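Local coordinates for putative glycosyltransferase (Mannosyltransferase) involved in glycosylating the PBCV-1 major capsid protein (Paramecium bursaria Chlorella virus 1, PDB 2P6W), which probably transfers a sugar from a nucleotide-sugar donor when the viral major capsid protein is glycosylated, this chain being its manganese-binding N-terminal domain, at residues K88-I94 with K189-F193; N104-T109 with V161-G167. One frame throughout, in Å; residues are numbered along the deposited sequence.

Overall arrangement
Interaction 1 joins the loop after strand 83-85 to the approach to strand 193-195, and interaction 2 sets the end of helix 153-164 against strand 107-110. Both segments of interaction 2 fall, in sequence, between those of interaction 1. The centres are 26 Å apart and the nearest atoms about 9 Å, without touching. The Phe193 side chain lies about 6 Å from that of His195 and about 11 Å from the bound manganese; the Thr109 side chain is about 14 Å from the metal, so interaction 1 is the one nearer the site.

Interaction 1: residues K88-I94 with K189-F193; sequences KNKNKPI and KDALF
Lys88 swings CG opposite its backbone N (chi1 176°) and runs extended past the carbonyl of Lys189 until a final bend (chi4 -60°) directs NZ to Asp190, while Leu192, with its CG likewise opposite the backbone N, brings its two methyls to Asn89 and Ile94. The lysine touches chiefly through its methylenes: CD of Lys88 lies 3.1 Å from O of Lys189. Lys88 and Asp190 lie side by side and point the same way. Their charges form only a long salt bridge, NZ of Lys88 standing 3.9 Å from OD1 of Asp190.

Deeper in, the two methyls of Leu192 divide the work. CD1 sits 3.7 Å from O of Asn89, the carbonyl that also accepts the N-H of Lys92 and so closes a type I turn. CD2 meets CG1 of Ile94 at 4.1 Å, the two side chains crossing at about a right angle. That same CG1 approaches CZ of Phe193 obliquely, at 4.2 Å. Leucine and phenylalanine are themselves layered, CG of Leu192 lying 3.9 Å above the centre of the Phe193 ring. Asn89 is buried too, its CB 3.5 Å from O of Ala191. Polar fringe and apolar interior thus join two irregular loops, and Asn86 reinforces the join by giving side-chain hydrogen bonds to the carbonyls of Lys189 and Ala191.

The paired strands 83-85 and 193-195 connect this packing to the metal site, since strand 83-85 follows Asp82 and strand 193-195 ends in His195, both manganese ligands. Tyr32 of helix 20-36 covers both Ile94 and Leu192, Leu77 of strand 75-79 meets Ile94 and Phe193, and Val83 and Val85 of strand 83-85 also pack on the phenylalanine.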
loop_
_atom_site.group_PDB
_atom_site.type_symbol
_atom_site.label_atom_id
_atom_site.label_comp_id
_atom_site.label_asym_id
_atom_site.label_seq_id
_atom_site.Cartn_x
_atom_site.Cartn_y
_atom_site.Cartn_z
ATOM N N LYS A 88 4.412 12.681 -13.559
ATOM C CA LYS A 88 5.379 13.787 -13.465
ATOM C C LYS A 88 6.621 13.370 -12.671
ATOM O O LYS A 88 7.723 13.905 -12.892
ATOM C CB LYS A 88 4.743 15.043 -12.837
ATOM C CG LYS A 88 5.738 16.201 -12.632
ATOM C CD LYS A 88 5.216 17.252 -11.660
ATOM C CE LYS A 88 6.297 18.272 -11.288
ATOM N NZ LYS A 88 7.489 17.649 -10.628
ATOM N N ASN A 89 6.444 12.396 -11.777
ATOM C CA ASN A 89 7.511 11.960 -10.883
ATOM C C ASN A 89 8.007 10.523 -11.065
ATOM O O ASN A 89 8.788 10.019 -10.257
ATOM C CB ASN A 89 7.125 12.216 -9.426
ATOM C CG ASN A 89 7.346 13.649 -9.026
ATOM O OD1 ASN A 89 6.581 14.224 -8.255
ATOM N ND2 ASN A 89 8.379 14.258 -9.595
ATOM N N LYS A 90 7.583 9.878 -12.147
ATOM C CA LYS A 90 7.910 8.472 -12.370
ATOM C C LYS A 90 9.413 8.199 -12.525
ATOM O O LYS A 90 9.864 7.077 -12.283
ATOM C CB LYS A 90 7.127 7.919 -13.573
ATOM C CG LYS A 90 7.679 8.398 -14.905
ATOM C CD LYS A 90 6.999 7.697 -16.090
ATOM C CE LYS A 90 7.776 8.002 -17.361
ATOM N NZ LYS A 90 7.042 7.551 -18.574
ATOM N N ASN A 91 10.190 9.215 -12.908
ATOM C CA ASN A 91 11.636 9.028 -13.038
ATOM C C ASN A 91 12.408 9.245 -11.733
ATOM O O ASN A 91 13.645 9.230 -11.720
ATOM C CB ASN A 91 12.214 9.886 -14.178
ATOM C CG ASN A 91 11.655 9.501 -15.532
ATOM O OD1 ASN A 91 11.126 10.345 -16.261
ATOM N ND2 ASN A 91 11.760 8.217 -15.874
ATOM N N LYS A 92 11.683 9.415 -10.630
ATOM C CA LYS A 92 12.331 9.629 -9.339
ATOM C C LYS A 92 12.169 8.408 -8.444
ATOM O O LYS A 92 11.045 7.908 -8.288
ATOM C CB LYS A 92 11.758 10.860 -8.645
ATOM C CG LYS A 92 12.027 12.173 -9.379
ATOM C CD LYS A 92 11.293 13.301 -8.704
ATOM C CE LYS A 92 11.563 14.651 -9.371
ATOM N NZ LYS A 92 10.717 15.723 -8.745
ATOM N N PRO A 93 13.280 7.930 -7.843
ATOM C CA PRO A 93 13.212 6.705 -7.046
ATOM C C PRO A 93 12.542 6.952 -5.708
ATOM O O PRO A 93 12.482 8.092 -5.237
ATOM C CB PRO A 93 14.675 6.335 -6.837
ATOM C CG PRO A 93 15.387 7.667 -6.822
ATOM C CD PRO A 93 14.642 8.505 -7.848
ATOM N N ILE A 94 12.069 5.873 -5.094
ATOM C CA ILE A 94 11.342 5.955 -3.835
ATOM C C ILE A 94 12.196 6.617 -2.762
ATOM O O ILE A 94 11.693 7.353 -1.913
ATOM C CB ILE A 94 10.924 4.542 -3.376
ATOM C CG1 ILE A 94 9.747 4.028 -4.224
ATOM C CG2 ILE A 94 10.606 4.534 -1.874
ATOM C CD1 ILE A 94 9.493 2.516 -4.075
ATOM N N LYS A 189 0.083 17.147 -7.709
ATOM C CA LYS A 189 1.081 17.492 -8.731
ATOM C C LYS A 189 2.507 17.023 -8.407
ATOM O O LYS A 189 3.252 16.626 -9.311
ATOM C CB LYS A 189 1.064 19.018 -8.988
ATOM C CG LYS A 189 1.609 19.884 -7.831
ATOM C CD LYS A 189 1.450 21.396 -8.075
ATOM C CE LYS A 189 2.158 22.201 -6.998
ATOM N NZ LYS A 189 1.774 23.649 -7.005
ATOM N N ASP A 190 2.883 17.089 -7.132
ATOM C CA ASP A 190 4.258 16.832 -6.714
ATOM C C ASP A 190 4.422 15.488 -6.024
ATOM O O ASP A 190 5.514 15.165 -5.549
ATOM C CB ASP A 190 4.749 17.951 -5.791
ATOM C CG ASP A 190 4.992 19.258 -6.534
ATOM O OD1 ASP A 190 5.309 19.225 -7.750
ATOM O OD2 ASP A 190 4.862 20.315 -5.888
ATOM N N ALA A 191 3.340 14.707 -5.959
ATOM C CA ALA A 191 3.390 13.426 -5.253
ATOM C C ALA A 191 4.143 12.373 -6.063
ATOM O O ALA A 191 4.336 12.536 -7.265
ATOM C CB ALA A 191 1.968 12.940 -4.953
ATOM N N LEU A 192 4.562 11.300 -5.399
ATOM C CA LEU A 192 4.992 10.103 -6.100
ATOM C C LEU A 192 3.787 9.166 -6.214
ATOM O O LEU A 192 3.420 8.772 -7.319
ATOM C CB LEU A 192 6.122 9.395 -5.359
ATOM C CG LEU A 192 6.563 8.069 -5.999
ATOM C CD1 LEU A 192 7.061 8.281 -7.449
ATOM C CD2 LEU A 192 7.657 7.428 -5.096
ATOM N N PHE A 193 3.196 8.807 -5.066
ATOM C CA PHE A 193 2.020 7.912 -5.039
ATOM C C PHE A 193 0.730 8.685 -4.765
ATOM O O PHE A 193 0.592 9.338 -3.733
ATOM C CB PHE A 193 2.208 6.810 -3.979
ATOM C CG PHE A 193 3.393 5.921 -4.250
ATOM C CD1 PHE A 193 3.587 5.379 -5.517
ATOM C CD2 PHE A 193 4.319 5.634 -3.246
ATOM C CE1 PHE A 193 4.683 4.550 -5.793
ATOM C CE2 PHE A 193 5.398 4.816 -3.506
ATOM C CZ PHE A 193 5.587 4.276 -4.789
#

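Interaction 2: residues N104-T109 with V161-G167; sequences NILYHT and VFPRIPG
Strand residue Tyr107 and helix residue Phe162 face each other with CA atoms 8.9 Å apart, and the backbones draw closer toward the loop ends, where the CA atoms of Ile105 and Gly167 are 7.4 Å apart. Side chains from both segments fill this separation, and no hydrogen bond crosses it. Tyr107 is the hub, touched obliquely by three groups. CE1 of Phe162 comes to 4.0 Å from its CB, CG1 of Val161 to 3.9 Å from its CE2, and CD1 of Ile165 to 3.8 Å from its CD2. Val161 and Ile165 each cross the tyrosine at about a right angle. The same methyl of Ile165 also touches CD1 of Leu106, at 4.1 Å; CG1 of Ile165 lies between its backbone N and carbonyl carbon (chi1 56°), which turns this branch to the strand.

Thr109 and Phe162 meet from opposite directions. OG1 of Thr109 lies in the plane of the phenylalanine, at its edge, 3.6 Å from CZ, while its hydrogen bond goes to the carbonyl of Ile170. Tyr107 likewise finds its polar partner elsewhere, its hydroxyl bonding to Glu135 of helix 132-140. Toward the loop end CD1 of buried Ile105 packs 3.6 Å from O of the exposed Gly167.

A helix end thus covers one face of a sheet and then turns back, through Gly167, into strand 169-172, the parallel neighbour of strand 107-110. Such helix-on-sheet layering is characteristic of the alpha/beta architecture of GT-A glycosyltransferases, the clan to which this domain's family belongs.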
loop_
_atom_site.group_PDB
_atom_site.type_symbol
_atom_site.label_atom_id
_atom_site.label_comp_id
_atom_site.label_asym_id
_atom_site.label_seq_id
_atom_site.Cartn_x
_atom_site.Cartn_y
_atom_site.Cartn_z
ATOM N N ASN A 104 16.541 -0.199 12.251
ATOM C CA ASN A 104 15.637 -0.601 13.319
ATOM C C ASN A 104 14.160 -0.541 12.912
ATOM O O ASN A 104 13.301 -1.050 13.625
ATOM C CB ASN A 104 15.836 0.294 14.541
ATOM C CG ASN A 104 15.138 -0.243 15.781
ATOM O OD1 ASN A 104 15.156 -1.450 16.048
ATOM N ND2 ASN A 104 14.526 0.653 16.546
ATOM N N ILE A 105 13.865 0.107 11.788
ATOM C CA ILE A 105 12.463 0.292 11.371
ATOM C C ILE A 105 11.908 -0.926 10.618
ATOM O O ILE A 105 12.565 -1.446 9.701
ATOM C CB ILE A 105 12.290 1.597 10.551
ATOM C CG1 ILE A 105 12.800 2.803 11.354
ATOM C CG2 ILE A 105 10.814 1.802 10.156
ATOM C CD1 ILE A 105 12.174 2.943 12.763
ATOM N N LEU A 106 10.712 -1.374 11.039
ATOM C CA LEU A 106 9.977 -2.485 10.407
ATOM C C LEU A 106 8.813 -1.999 9.541
ATOM O O LEU A 106 8.452 -2.671 8.588
ATOM C CB LEU A 106 9.438 -3.463 11.450
ATOM C CG LEU A 106 10.430 -4.290 12.275
ATOM C CD1 LEU A 106 9.698 -4.904 13.456
ATOM C CD2 LEU A 106 11.139 -5.363 11.466
ATOM N N TYR A 107 8.227 -0.846 9.878
ATOM C CA TYR A 107 7.106 -0.300 9.099
ATOM C C TYR A 107 7.248 1.186 8.883
ATOM O O TYR A 107 7.536 1.906 9.825
ATOM C CB TYR A 107 5.799 -0.496 9.879
ATOM C CG TYR A 107 5.217 -1.889 9.824
ATOM C CD1 TYR A 107 4.284 -2.241 8.841
ATOM C CD2 TYR A 107 5.582 -2.852 10.759
ATOM C CE1 TYR A 107 3.753 -3.530 8.776
ATOM C CE2 TYR A 107 5.059 -4.125 10.708
ATOM C CZ TYR A 107 4.154 -4.462 9.709
ATOM O OH TYR A 107 3.634 -5.743 9.669
ATOM N N HIS A 108 7.035 1.640 7.648
ATOM C CA HIS A 108 6.799 3.048 7.376
ATOM C C HIS A 108 5.347 3.203 6.943
ATOM O O HIS A 108 4.898 2.512 6.017
ATOM C CB HIS A 108 7.724 3.543 6.263
ATOM C CG HIS A 108 9.145 3.669 6.696
ATOM N ND1 HIS A 108 10.067 2.663 6.527
ATOM C CD2 HIS A 108 9.785 4.666 7.342
ATOM C CE1 HIS A 108 11.221 3.036 7.049
ATOM N NE2 HIS A 108 11.082 4.256 7.531
ATOM N N THR A 109 4.606 4.058 7.654
ATOM C CA THR A 109 3.193 4.295 7.385
ATOM C C THR A 109 2.933 5.794 7.280
ATOM O O THR A 109 3.850 6.609 7.476
ATOM C CB THR A 109 2.299 3.661 8.499
ATOM O OG1 THR A 109 2.681 4.220 9.769
ATOM C CG2 THR A 109 2.487 2.151 8.507
ATOM N N VAL A 161 -0.241 -4.285 16.070
ATOM C CA VAL A 161 1.190 -4.436 15.765
ATOM C C VAL A 161 2.027 -3.365 16.447
ATOM O O VAL A 161 2.995 -3.663 17.160
ATOM C CB VAL A 161 1.471 -4.421 14.239
ATOM C CG1 VAL A 161 2.964 -4.439 13.963
ATOM C CG2 VAL A 161 0.816 -5.641 13.579
ATOM N N PHE A 162 1.654 -2.107 16.227
ATOM C CA PHE A 162 2.500 -1.016 16.707
ATOM C C PHE A 162 2.819 -1.081 18.223
ATOM O O PHE A 162 3.982 -0.907 18.608
ATOM C CB PHE A 162 1.915 0.350 16.317
ATOM C CG PHE A 162 2.150 0.740 14.872
ATOM C CD1 PHE A 162 2.764 -0.131 13.964
ATOM C CD2 PHE A 162 1.697 1.980 14.412
ATOM C CE1 PHE A 162 2.953 0.254 12.617
ATOM C CE2 PHE A 162 1.880 2.353 13.087
ATOM C CZ PHE A 162 2.513 1.503 12.199
ATOM N N PRO A 163 1.809 -1.333 19.084
ATOM C CA PRO A 163 2.136 -1.434 20.517
ATOM C C PRO A 163 3.174 -2.483 20.855
ATOM O O PRO A 163 3.865 -2.351 21.873
ATOM C CB PRO A 163 0.798 -1.791 21.158
ATOM C CG PRO A 163 -0.211 -1.210 20.248
ATOM C CD PRO A 163 0.356 -1.456 18.866
ATOM N N ARG A 164 3.303 -3.496 20.003
ATOM C CA ARG A 164 4.190 -4.615 20.284
ATOM C C ARG A 164 5.600 -4.432 19.730
ATOM O O ARG A 164 6.486 -5.246 20.033
ATOM C CB ARG A 164 3.564 -5.905 19.740
ATOM C CG ARG A 164 2.347 -6.424 20.539
ATOM C CD ARG A 164 1.623 -7.537 19.781
ATOM N NE ARG A 164 0.625 -8.191 20.628
ATOM C CZ ARG A 164 -0.531 -7.643 20.991
ATOM N NH1 ARG A 164 -0.866 -6.431 20.563
ATOM N NH2 ARG A 164 -1.362 -8.307 21.796
ATOM N N ILE A 165 5.800 -3.383 18.922
ATOM C CA ILE A 165 7.109 -3.073 18.319
ATOM C C ILE A 165 7.509 -1.592 18.543
ATOM O O ILE A 165 7.808 -0.848 17.590
ATOM C CB ILE A 165 7.176 -3.492 16.816
ATOM C CG1 ILE A 165 6.047 -2.829 16.010
ATOM C CG2 ILE A 165 7.068 -5.028 16.668
ATOM C CD1 ILE A 165 6.309 -2.790 14.498
ATOM N N PRO A 166 7.551 -1.165 19.814
ATOM C CA PRO A 166 7.840 0.232 20.101
ATOM C C PRO A 166 9.169 0.641 19.475
ATOM O O PRO A 166 10.162 -0.102 19.560
ATOM C CB PRO A 166 7.931 0.261 21.635
ATOM C CG PRO A 166 8.287 -1.133 22.008
ATOM C CD PRO A 166 7.445 -1.949 21.055
ATOM N N GLY A 167 9.169 1.800 18.821
ATOM C CA GLY A 167 10.372 2.345 18.217
ATOM C C GLY A 167 10.733 1.783 16.854
ATOM O O GLY A 167 11.728 2.197 16.249
#